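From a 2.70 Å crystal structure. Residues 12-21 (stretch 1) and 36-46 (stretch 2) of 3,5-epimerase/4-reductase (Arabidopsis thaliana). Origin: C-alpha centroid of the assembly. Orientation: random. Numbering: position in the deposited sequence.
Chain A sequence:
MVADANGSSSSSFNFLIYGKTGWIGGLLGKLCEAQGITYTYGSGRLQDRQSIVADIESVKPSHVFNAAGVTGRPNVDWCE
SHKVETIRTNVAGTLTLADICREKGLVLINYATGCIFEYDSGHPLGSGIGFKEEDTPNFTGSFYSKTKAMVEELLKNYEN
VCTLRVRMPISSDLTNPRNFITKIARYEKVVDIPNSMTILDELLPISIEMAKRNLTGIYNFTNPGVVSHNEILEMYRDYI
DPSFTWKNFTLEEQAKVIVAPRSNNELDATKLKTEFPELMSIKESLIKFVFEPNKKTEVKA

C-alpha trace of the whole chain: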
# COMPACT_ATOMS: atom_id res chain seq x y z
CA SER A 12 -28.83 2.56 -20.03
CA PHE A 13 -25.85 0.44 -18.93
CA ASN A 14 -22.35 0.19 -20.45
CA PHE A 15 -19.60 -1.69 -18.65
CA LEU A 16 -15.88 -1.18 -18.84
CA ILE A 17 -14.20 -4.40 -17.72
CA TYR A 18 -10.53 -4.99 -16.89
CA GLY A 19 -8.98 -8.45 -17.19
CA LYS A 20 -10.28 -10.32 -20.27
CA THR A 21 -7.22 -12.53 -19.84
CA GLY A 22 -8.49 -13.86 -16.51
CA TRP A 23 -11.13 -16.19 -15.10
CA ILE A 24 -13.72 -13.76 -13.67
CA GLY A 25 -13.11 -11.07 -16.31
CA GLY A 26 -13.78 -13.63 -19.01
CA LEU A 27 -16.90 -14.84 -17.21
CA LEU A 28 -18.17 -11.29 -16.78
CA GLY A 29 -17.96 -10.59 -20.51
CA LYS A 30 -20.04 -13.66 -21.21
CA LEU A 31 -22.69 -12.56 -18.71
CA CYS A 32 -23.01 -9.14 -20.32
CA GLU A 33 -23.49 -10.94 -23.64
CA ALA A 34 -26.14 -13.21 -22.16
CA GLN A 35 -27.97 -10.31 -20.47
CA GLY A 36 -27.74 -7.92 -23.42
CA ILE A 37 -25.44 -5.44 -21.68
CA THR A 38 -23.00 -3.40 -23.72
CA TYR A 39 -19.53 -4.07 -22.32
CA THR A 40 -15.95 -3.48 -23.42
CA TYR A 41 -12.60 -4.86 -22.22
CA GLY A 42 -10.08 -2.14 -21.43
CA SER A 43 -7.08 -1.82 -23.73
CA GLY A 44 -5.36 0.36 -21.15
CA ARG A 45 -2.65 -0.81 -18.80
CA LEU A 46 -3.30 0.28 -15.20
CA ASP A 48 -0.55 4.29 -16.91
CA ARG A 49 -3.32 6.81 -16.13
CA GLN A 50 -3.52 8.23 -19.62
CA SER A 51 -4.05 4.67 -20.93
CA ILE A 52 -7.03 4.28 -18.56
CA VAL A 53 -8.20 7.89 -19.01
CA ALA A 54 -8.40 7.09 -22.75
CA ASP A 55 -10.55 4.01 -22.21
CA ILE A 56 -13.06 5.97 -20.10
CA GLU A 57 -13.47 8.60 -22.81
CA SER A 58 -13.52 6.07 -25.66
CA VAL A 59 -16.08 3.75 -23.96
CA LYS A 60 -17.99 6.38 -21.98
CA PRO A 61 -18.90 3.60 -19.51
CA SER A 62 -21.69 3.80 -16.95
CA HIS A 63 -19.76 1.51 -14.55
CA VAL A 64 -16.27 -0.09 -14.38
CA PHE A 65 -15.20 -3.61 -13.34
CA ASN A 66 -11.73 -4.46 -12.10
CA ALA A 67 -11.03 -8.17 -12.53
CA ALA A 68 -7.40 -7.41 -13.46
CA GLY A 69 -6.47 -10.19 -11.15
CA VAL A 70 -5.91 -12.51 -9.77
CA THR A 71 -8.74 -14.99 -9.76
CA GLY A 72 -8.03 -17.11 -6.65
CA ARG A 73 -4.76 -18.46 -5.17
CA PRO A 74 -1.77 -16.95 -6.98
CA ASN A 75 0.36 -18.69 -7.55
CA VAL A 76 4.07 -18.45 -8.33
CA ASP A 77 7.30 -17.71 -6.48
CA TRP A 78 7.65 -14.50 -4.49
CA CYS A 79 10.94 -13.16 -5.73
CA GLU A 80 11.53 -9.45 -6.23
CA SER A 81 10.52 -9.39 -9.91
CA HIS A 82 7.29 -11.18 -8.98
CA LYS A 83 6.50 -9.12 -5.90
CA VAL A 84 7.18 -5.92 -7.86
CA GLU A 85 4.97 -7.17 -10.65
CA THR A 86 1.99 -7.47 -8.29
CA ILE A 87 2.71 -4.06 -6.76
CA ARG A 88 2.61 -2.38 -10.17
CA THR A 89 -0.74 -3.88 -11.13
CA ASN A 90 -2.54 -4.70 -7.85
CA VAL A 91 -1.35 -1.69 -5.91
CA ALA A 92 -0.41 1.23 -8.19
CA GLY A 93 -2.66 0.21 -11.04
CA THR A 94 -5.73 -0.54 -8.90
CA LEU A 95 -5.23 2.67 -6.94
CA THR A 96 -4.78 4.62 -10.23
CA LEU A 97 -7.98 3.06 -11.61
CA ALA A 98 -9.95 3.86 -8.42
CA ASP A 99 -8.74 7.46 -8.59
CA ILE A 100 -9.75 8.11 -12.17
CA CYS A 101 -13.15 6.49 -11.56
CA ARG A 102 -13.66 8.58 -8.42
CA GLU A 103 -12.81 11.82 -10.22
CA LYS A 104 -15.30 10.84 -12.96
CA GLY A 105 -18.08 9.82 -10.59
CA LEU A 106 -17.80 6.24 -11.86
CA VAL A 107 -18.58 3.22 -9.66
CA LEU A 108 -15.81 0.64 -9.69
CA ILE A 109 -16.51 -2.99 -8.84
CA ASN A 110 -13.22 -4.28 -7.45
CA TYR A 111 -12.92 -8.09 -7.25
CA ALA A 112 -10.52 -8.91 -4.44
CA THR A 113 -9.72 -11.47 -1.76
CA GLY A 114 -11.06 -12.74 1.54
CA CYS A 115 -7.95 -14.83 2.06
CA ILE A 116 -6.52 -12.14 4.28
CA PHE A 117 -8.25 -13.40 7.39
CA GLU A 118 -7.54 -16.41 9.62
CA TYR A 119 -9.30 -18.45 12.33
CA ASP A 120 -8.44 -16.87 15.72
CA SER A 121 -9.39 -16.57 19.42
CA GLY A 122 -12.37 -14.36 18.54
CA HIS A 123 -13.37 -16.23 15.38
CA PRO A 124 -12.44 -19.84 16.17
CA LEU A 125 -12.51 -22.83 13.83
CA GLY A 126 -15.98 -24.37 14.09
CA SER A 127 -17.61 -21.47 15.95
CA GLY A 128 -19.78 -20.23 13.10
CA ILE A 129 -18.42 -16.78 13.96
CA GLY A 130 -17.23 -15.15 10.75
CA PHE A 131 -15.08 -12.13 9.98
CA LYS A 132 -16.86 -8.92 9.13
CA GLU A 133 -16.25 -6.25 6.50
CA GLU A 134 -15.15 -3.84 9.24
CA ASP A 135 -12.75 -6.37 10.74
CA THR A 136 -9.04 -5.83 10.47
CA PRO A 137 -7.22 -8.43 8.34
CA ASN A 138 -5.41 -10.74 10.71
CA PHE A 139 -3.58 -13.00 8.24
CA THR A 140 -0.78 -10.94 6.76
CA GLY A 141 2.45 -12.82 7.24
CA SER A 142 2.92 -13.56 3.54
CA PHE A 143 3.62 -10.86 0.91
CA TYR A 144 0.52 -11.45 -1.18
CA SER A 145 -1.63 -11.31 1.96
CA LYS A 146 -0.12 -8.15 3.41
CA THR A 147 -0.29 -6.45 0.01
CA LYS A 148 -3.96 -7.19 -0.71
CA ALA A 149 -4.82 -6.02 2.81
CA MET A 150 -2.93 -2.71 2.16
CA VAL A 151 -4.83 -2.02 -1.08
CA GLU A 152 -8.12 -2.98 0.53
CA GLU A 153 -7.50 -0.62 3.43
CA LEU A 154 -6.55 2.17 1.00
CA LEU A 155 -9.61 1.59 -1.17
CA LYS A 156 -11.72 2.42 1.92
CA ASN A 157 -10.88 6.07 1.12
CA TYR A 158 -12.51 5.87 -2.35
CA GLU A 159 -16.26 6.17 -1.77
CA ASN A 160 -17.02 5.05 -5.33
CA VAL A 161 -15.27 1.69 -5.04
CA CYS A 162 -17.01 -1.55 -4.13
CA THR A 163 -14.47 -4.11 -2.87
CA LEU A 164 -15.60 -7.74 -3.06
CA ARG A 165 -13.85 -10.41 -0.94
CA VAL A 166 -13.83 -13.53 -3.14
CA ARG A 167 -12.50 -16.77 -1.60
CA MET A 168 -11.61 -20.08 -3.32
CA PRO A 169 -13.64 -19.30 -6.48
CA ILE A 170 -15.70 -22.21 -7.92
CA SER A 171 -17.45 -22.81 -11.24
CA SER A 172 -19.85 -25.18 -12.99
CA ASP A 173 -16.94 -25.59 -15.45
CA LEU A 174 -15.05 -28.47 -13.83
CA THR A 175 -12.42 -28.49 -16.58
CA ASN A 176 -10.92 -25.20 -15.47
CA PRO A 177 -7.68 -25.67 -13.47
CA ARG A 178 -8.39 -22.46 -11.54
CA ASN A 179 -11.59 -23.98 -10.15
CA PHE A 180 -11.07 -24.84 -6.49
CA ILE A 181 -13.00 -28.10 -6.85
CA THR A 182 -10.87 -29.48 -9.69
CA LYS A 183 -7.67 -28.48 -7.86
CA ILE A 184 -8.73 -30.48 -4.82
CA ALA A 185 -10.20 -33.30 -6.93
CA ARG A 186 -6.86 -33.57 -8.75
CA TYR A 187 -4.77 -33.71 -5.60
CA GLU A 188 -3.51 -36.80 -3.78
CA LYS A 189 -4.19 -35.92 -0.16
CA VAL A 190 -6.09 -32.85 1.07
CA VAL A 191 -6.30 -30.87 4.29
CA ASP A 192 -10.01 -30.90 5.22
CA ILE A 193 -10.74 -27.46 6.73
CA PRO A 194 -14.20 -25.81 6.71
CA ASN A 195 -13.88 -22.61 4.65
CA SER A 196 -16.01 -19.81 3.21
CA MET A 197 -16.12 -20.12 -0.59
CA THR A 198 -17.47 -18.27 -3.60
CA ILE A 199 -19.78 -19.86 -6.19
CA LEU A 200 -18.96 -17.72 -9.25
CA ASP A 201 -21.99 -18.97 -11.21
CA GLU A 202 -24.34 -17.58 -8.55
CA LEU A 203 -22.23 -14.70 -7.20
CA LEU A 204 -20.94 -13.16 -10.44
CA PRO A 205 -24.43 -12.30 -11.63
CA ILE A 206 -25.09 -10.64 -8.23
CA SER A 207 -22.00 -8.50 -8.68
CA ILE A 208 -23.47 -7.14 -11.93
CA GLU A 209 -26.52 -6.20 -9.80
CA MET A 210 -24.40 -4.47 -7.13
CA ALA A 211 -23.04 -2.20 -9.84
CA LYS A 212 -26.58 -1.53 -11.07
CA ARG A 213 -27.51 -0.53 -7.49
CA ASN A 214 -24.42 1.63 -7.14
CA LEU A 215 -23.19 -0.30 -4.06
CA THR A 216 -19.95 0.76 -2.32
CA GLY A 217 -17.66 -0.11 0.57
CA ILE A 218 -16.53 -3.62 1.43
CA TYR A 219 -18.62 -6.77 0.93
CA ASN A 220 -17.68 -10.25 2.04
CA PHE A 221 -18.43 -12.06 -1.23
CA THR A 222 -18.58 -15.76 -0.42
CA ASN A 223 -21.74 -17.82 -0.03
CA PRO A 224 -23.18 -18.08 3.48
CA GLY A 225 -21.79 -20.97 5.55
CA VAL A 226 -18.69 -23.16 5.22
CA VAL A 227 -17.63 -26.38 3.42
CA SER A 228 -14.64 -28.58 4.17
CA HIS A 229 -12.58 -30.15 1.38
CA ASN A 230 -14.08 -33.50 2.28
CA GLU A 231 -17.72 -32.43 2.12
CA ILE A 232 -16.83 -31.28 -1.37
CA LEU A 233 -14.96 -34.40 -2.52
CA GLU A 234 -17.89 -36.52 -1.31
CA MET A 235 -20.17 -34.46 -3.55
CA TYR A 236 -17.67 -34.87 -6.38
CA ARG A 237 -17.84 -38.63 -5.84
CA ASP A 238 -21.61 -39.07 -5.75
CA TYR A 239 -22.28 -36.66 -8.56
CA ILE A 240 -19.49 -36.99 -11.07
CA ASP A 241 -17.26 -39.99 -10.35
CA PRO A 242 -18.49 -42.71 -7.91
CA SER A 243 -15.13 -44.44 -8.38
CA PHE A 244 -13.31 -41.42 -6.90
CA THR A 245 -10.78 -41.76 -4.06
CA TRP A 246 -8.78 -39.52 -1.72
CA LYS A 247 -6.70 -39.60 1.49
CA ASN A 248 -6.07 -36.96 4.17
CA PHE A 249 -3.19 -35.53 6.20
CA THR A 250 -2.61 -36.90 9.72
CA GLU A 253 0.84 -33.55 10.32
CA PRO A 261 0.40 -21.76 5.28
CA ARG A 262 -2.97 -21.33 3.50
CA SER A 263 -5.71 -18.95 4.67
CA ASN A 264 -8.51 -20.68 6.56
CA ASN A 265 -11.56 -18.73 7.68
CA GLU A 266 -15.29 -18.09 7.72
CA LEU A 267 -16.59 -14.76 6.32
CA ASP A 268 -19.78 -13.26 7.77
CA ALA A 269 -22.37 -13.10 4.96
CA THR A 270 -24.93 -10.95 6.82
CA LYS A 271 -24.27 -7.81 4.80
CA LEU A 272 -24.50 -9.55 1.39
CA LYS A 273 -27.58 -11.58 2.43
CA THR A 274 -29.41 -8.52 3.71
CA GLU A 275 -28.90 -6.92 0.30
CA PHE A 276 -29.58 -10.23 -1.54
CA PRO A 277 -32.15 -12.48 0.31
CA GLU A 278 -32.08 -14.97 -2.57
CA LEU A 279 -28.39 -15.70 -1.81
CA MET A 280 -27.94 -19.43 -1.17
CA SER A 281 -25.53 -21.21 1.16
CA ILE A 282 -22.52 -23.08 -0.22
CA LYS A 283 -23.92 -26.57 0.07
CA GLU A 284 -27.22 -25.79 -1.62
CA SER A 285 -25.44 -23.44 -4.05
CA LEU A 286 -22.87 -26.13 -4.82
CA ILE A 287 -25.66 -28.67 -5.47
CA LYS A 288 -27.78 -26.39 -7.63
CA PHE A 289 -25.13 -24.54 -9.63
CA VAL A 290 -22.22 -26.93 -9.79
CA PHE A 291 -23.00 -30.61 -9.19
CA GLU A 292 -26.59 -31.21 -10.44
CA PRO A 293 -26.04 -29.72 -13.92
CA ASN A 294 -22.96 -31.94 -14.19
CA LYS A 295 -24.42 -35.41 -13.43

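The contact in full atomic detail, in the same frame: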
# COMPACT_ATOMS: atom_id res chain seq x y z
N SER A 12 -28.83 2.31 -21.48
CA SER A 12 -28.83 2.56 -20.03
C SER A 12 -27.47 2.22 -19.42
O SER A 12 -26.78 3.10 -18.90
CB SER A 12 -29.96 1.77 -19.33
OG SER A 12 -30.15 2.19 -17.98
N PHE A 13 -27.10 0.94 -19.51
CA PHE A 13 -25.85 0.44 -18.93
C PHE A 13 -24.76 0.19 -19.98
O PHE A 13 -25.05 -0.16 -21.12
CB PHE A 13 -26.11 -0.84 -18.13
CG PHE A 13 -26.95 -0.61 -16.90
CD1 PHE A 13 -26.53 0.27 -15.91
CD2 PHE A 13 -28.17 -1.29 -16.73
CE1 PHE A 13 -27.30 0.48 -14.77
CE2 PHE A 13 -28.95 -1.08 -15.59
CZ PHE A 13 -28.52 -0.19 -14.61
N ASN A 14 -23.50 0.35 -19.57
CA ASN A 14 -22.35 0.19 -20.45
C ASN A 14 -21.13 -0.09 -19.60
O ASN A 14 -20.62 0.81 -18.93
CB ASN A 14 -22.11 1.48 -21.25
CG ASN A 14 -20.98 1.34 -22.27
OD1 ASN A 14 -20.41 0.26 -22.45
ND2 ASN A 14 -20.66 2.45 -22.94
N PHE A 15 -20.65 -1.33 -19.61
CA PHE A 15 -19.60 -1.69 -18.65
C PHE A 15 -18.22 -1.70 -19.24
O PHE A 15 -17.99 -2.27 -20.31
CB PHE A 15 -19.87 -3.05 -18.01
CG PHE A 15 -21.15 -3.12 -17.21
CD1 PHE A 15 -21.85 -1.97 -16.90
CD2 PHE A 15 -21.63 -4.33 -16.76
CE1 PHE A 15 -23.02 -2.03 -16.16
CE2 PHE A 15 -22.79 -4.40 -16.02
CZ PHE A 15 -23.49 -3.26 -15.72
N LEU A 16 -17.29 -1.05 -18.54
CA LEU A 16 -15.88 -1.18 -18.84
C LEU A 16 -15.33 -2.27 -17.92
O LEU A 16 -15.50 -2.20 -16.70
CB LEU A 16 -15.15 0.15 -18.66
CG LEU A 16 -13.64 0.16 -18.95
CD1 LEU A 16 -13.35 -0.26 -20.40
CD2 LEU A 16 -13.02 1.54 -18.66
N ILE A 17 -14.71 -3.29 -18.50
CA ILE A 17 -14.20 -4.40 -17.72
C ILE A 17 -12.69 -4.55 -17.90
O ILE A 17 -12.19 -4.47 -19.02
CB ILE A 17 -14.91 -5.72 -18.09
CG1 ILE A 17 -16.42 -5.57 -17.85
CG2 ILE A 17 -14.34 -6.88 -17.29
CD1 ILE A 17 -17.27 -6.72 -18.41
N TYR A 18 -11.97 -4.74 -16.81
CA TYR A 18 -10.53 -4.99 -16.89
C TYR A 18 -10.19 -6.43 -16.53
O TYR A 18 -10.70 -6.96 -15.55
CB TYR A 18 -9.73 -3.97 -16.05
CG TYR A 18 -9.66 -2.63 -16.75
CD1 TYR A 18 -10.62 -1.65 -16.50
CD2 TYR A 18 -8.68 -2.36 -17.69
CE1 TYR A 18 -10.58 -0.43 -17.15
CE2 TYR A 18 -8.63 -1.15 -18.35
CZ TYR A 18 -9.58 -0.18 -18.08
OH TYR A 18 -9.54 1.03 -18.73
N GLY A 19 -9.37 -7.06 -17.37
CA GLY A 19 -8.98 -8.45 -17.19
C GLY A 19 -9.69 -9.47 -18.07
O GLY A 19 -10.23 -10.45 -17.55
N LYS A 20 -9.70 -9.28 -19.39
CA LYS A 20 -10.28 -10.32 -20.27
C LYS A 20 -9.46 -11.61 -20.21
O LYS A 20 -10.00 -12.72 -20.32
CB LYS A 20 -10.45 -9.83 -21.73
CG LYS A 20 -9.17 -9.69 -22.57
CD LYS A 20 -9.50 -9.36 -24.04
CE LYS A 20 -10.48 -10.39 -24.62
NZ LYS A 20 -10.83 -10.18 -26.07
N THR A 21 -8.16 -11.44 -20.03
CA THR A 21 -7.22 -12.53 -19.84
C THR A 21 -7.69 -13.54 -18.78
O THR A 21 -7.53 -14.74 -18.96
CB THR A 21 -5.84 -11.95 -19.44
OG1 THR A 21 -5.18 -11.42 -20.60
CG2 THR A 21 -4.96 -13.02 -18.77
N GLY A 36 -27.57 -9.05 -22.52
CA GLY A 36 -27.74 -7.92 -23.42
C GLY A 36 -27.17 -6.60 -22.90
O GLY A 36 -27.71 -5.53 -23.21
N ILE A 37 -26.08 -6.66 -22.14
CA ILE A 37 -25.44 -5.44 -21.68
C ILE A 37 -24.21 -5.11 -22.53
O ILE A 37 -23.30 -5.94 -22.72
CB ILE A 37 -24.99 -5.54 -20.20
CG1 ILE A 37 -26.16 -5.94 -19.30
CG2 ILE A 37 -24.34 -4.22 -19.73
CD1 ILE A 37 -25.78 -6.03 -17.84
N THR A 38 -24.17 -3.88 -23.02
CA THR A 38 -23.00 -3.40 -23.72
C THR A 38 -21.79 -3.35 -22.78
O THR A 38 -21.82 -2.69 -21.74
CB THR A 38 -23.27 -2.01 -24.30
OG1 THR A 38 -24.34 -2.10 -25.24
CG2 THR A 38 -22.01 -1.44 -24.97
N TYR A 39 -20.74 -4.08 -23.14
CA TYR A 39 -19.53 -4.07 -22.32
C TYR A 39 -18.31 -3.97 -23.22
O TYR A 39 -18.37 -4.32 -24.38
CB TYR A 39 -19.43 -5.35 -21.51
CG TYR A 39 -19.01 -6.53 -22.36
CD1 TYR A 39 -19.90 -7.15 -23.22
CD2 TYR A 39 -17.71 -7.02 -22.29
CE1 TYR A 39 -19.51 -8.22 -24.01
CE2 TYR A 39 -17.31 -8.09 -23.06
CZ TYR A 39 -18.21 -8.69 -23.92
OH TYR A 39 -17.83 -9.76 -24.68
N THR A 40 -17.19 -3.52 -22.66
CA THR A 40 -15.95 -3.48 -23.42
C THR A 40 -14.79 -3.83 -22.49
O THR A 40 -14.81 -3.46 -21.32
CB THR A 40 -15.74 -2.10 -24.08
OG1 THR A 40 -16.85 -1.80 -24.93
CG2 THR A 40 -14.45 -2.05 -24.89
N TYR A 41 -13.81 -4.57 -22.99
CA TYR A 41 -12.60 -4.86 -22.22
C TYR A 41 -11.62 -3.72 -22.43
O TYR A 41 -11.43 -3.25 -23.55
CB TYR A 41 -11.97 -6.19 -22.65
CG TYR A 41 -12.75 -7.44 -22.27
CD1 TYR A 41 -13.08 -7.69 -20.95
CD2 TYR A 41 -13.13 -8.37 -23.23
CE1 TYR A 41 -13.79 -8.84 -20.59
CE2 TYR A 41 -13.83 -9.52 -22.89
CZ TYR A 41 -14.16 -9.75 -21.56
OH TYR A 41 -14.86 -10.88 -21.19
N GLY A 42 -11.00 -3.27 -21.34
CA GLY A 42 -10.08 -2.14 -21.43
C GLY A 42 -8.74 -2.48 -22.06
O GLY A 42 -8.04 -3.40 -21.62
N SER A 43 -8.40 -1.74 -23.11
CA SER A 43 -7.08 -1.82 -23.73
C SER A 43 -6.02 -1.39 -22.72
O SER A 43 -4.97 -2.02 -22.59
CB SER A 43 -6.99 -0.90 -24.96
OG SER A 43 -7.82 -1.34 -26.01
N GLY A 44 -6.32 -0.30 -22.02
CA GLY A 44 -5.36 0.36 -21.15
C GLY A 44 -4.71 -0.45 -20.05
O GLY A 44 -5.36 -1.24 -19.33
N ARG A 45 -3.40 -0.24 -19.90
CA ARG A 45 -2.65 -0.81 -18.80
C ARG A 45 -2.83 0.10 -17.58
O ARG A 45 -2.76 1.33 -17.69
CB ARG A 45 -1.17 -0.92 -19.20
CG ARG A 45 -0.94 -1.40 -20.63
CD ARG A 45 0.52 -1.29 -21.04
NE ARG A 45 1.29 -2.50 -20.77
CZ ARG A 45 2.59 -2.64 -21.01
NH1 ARG A 45 3.27 -1.62 -21.52
NH2 ARG A 45 3.21 -3.78 -20.73
N LEU A 46 -3.07 -0.49 -16.42
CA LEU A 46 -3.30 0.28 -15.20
C LEU A 46 -2.02 0.92 -14.60
O LEU A 46 -0.87 0.58 -14.96
CB LEU A 46 -4.02 -0.60 -14.15
CG LEU A 46 -5.26 -1.43 -14.51
CD1 LEU A 46 -5.52 -2.49 -13.43
CD2 LEU A 46 -6.50 -0.57 -14.69

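The apolar centre of this contact lies on one face of a two-strand parallel pairing, where Phe-15 and Ile-17 from the first strand meet Tyr-39 and Tyr-41 from the second. Phe-15 CB packs 4.2 Å from Tyr-39 CB. Ile-17 serves both tyrosines: its CD1 lies 3.9 Å from Tyr-39 CD2, and its CG2 lies 3.9 Å from Tyr-41 CE1. A beta-branched residue suits this place, since its two arms leave CB in different directions and each finds a ring. Ile-37, early in the second stretch, points toward the first stretch and sets CG2 over a face of the Phe-15 ring, 4.0 Å from the centroid of Phe-15 and almost on the ring normal. With chi1 of Phe-15 at m and chi2 at -11°, a face of its ring lies under that methyl.

Beneath the side chains, the backbone supplies the polar order. Phe-15 N donates to Thr-38 O (2.8 Å) and Phe-15 O accepts from Thr-40 N (2.8 Å); two residues on, Ile-17 N donates to Thr-40 O (2.8 Å) and Ile-17 O accepts from Gly-42 N (2.9 Å). This is the parallel rule: one residue bonds to the two neighbours of its partner, so Phe-15 straddles Tyr-39 and Ile-17 straddles Tyr-41. CA-H...O contacts fill in between, such as Tyr-41 CA to Ile-17 O at 3.2 Å.

At the C-terminal end, Tyr-18 starts away from the second stretch, yet its ring swings back. Gly-42 lies over one face, with its CA 3.5 Å from Tyr-18 CE2, and Leu-46 covers the opposite face, its CD2 4.2 Å from the centroid of the Tyr-18 ring. Glycine is what the space allows: a CB on Gly-42 would fall 2.1 Å from Tyr-18 CE2. Gly-44 O approaches the ring edge, 3.4 Å from Tyr-18 CE2, while the Tyr-18 hydroxyl is hydrogen-bonded elsewhere in the structure.

On the other face of the sheet, buried Leu-16 reaches CD1 to within 3.9 Å of Gly-42 CA, and the pairing then turns polar with Asn-14, Thr-38 and Thr-40. The threonines keep a beta-branched shape suited to a strand while tolerating solvent. Asn-14 OD1 touches Thr-38 CG2 at 3.4 Å, a packing contact.

Exposed Lys-20 closes the contact at its edge with its aliphatic part: Lys-20 CB sits over a face of Tyr-41, 3.3 Å from the ring centroid, while the chain runs on to its charged end. Between them the stretches bury 763 Å².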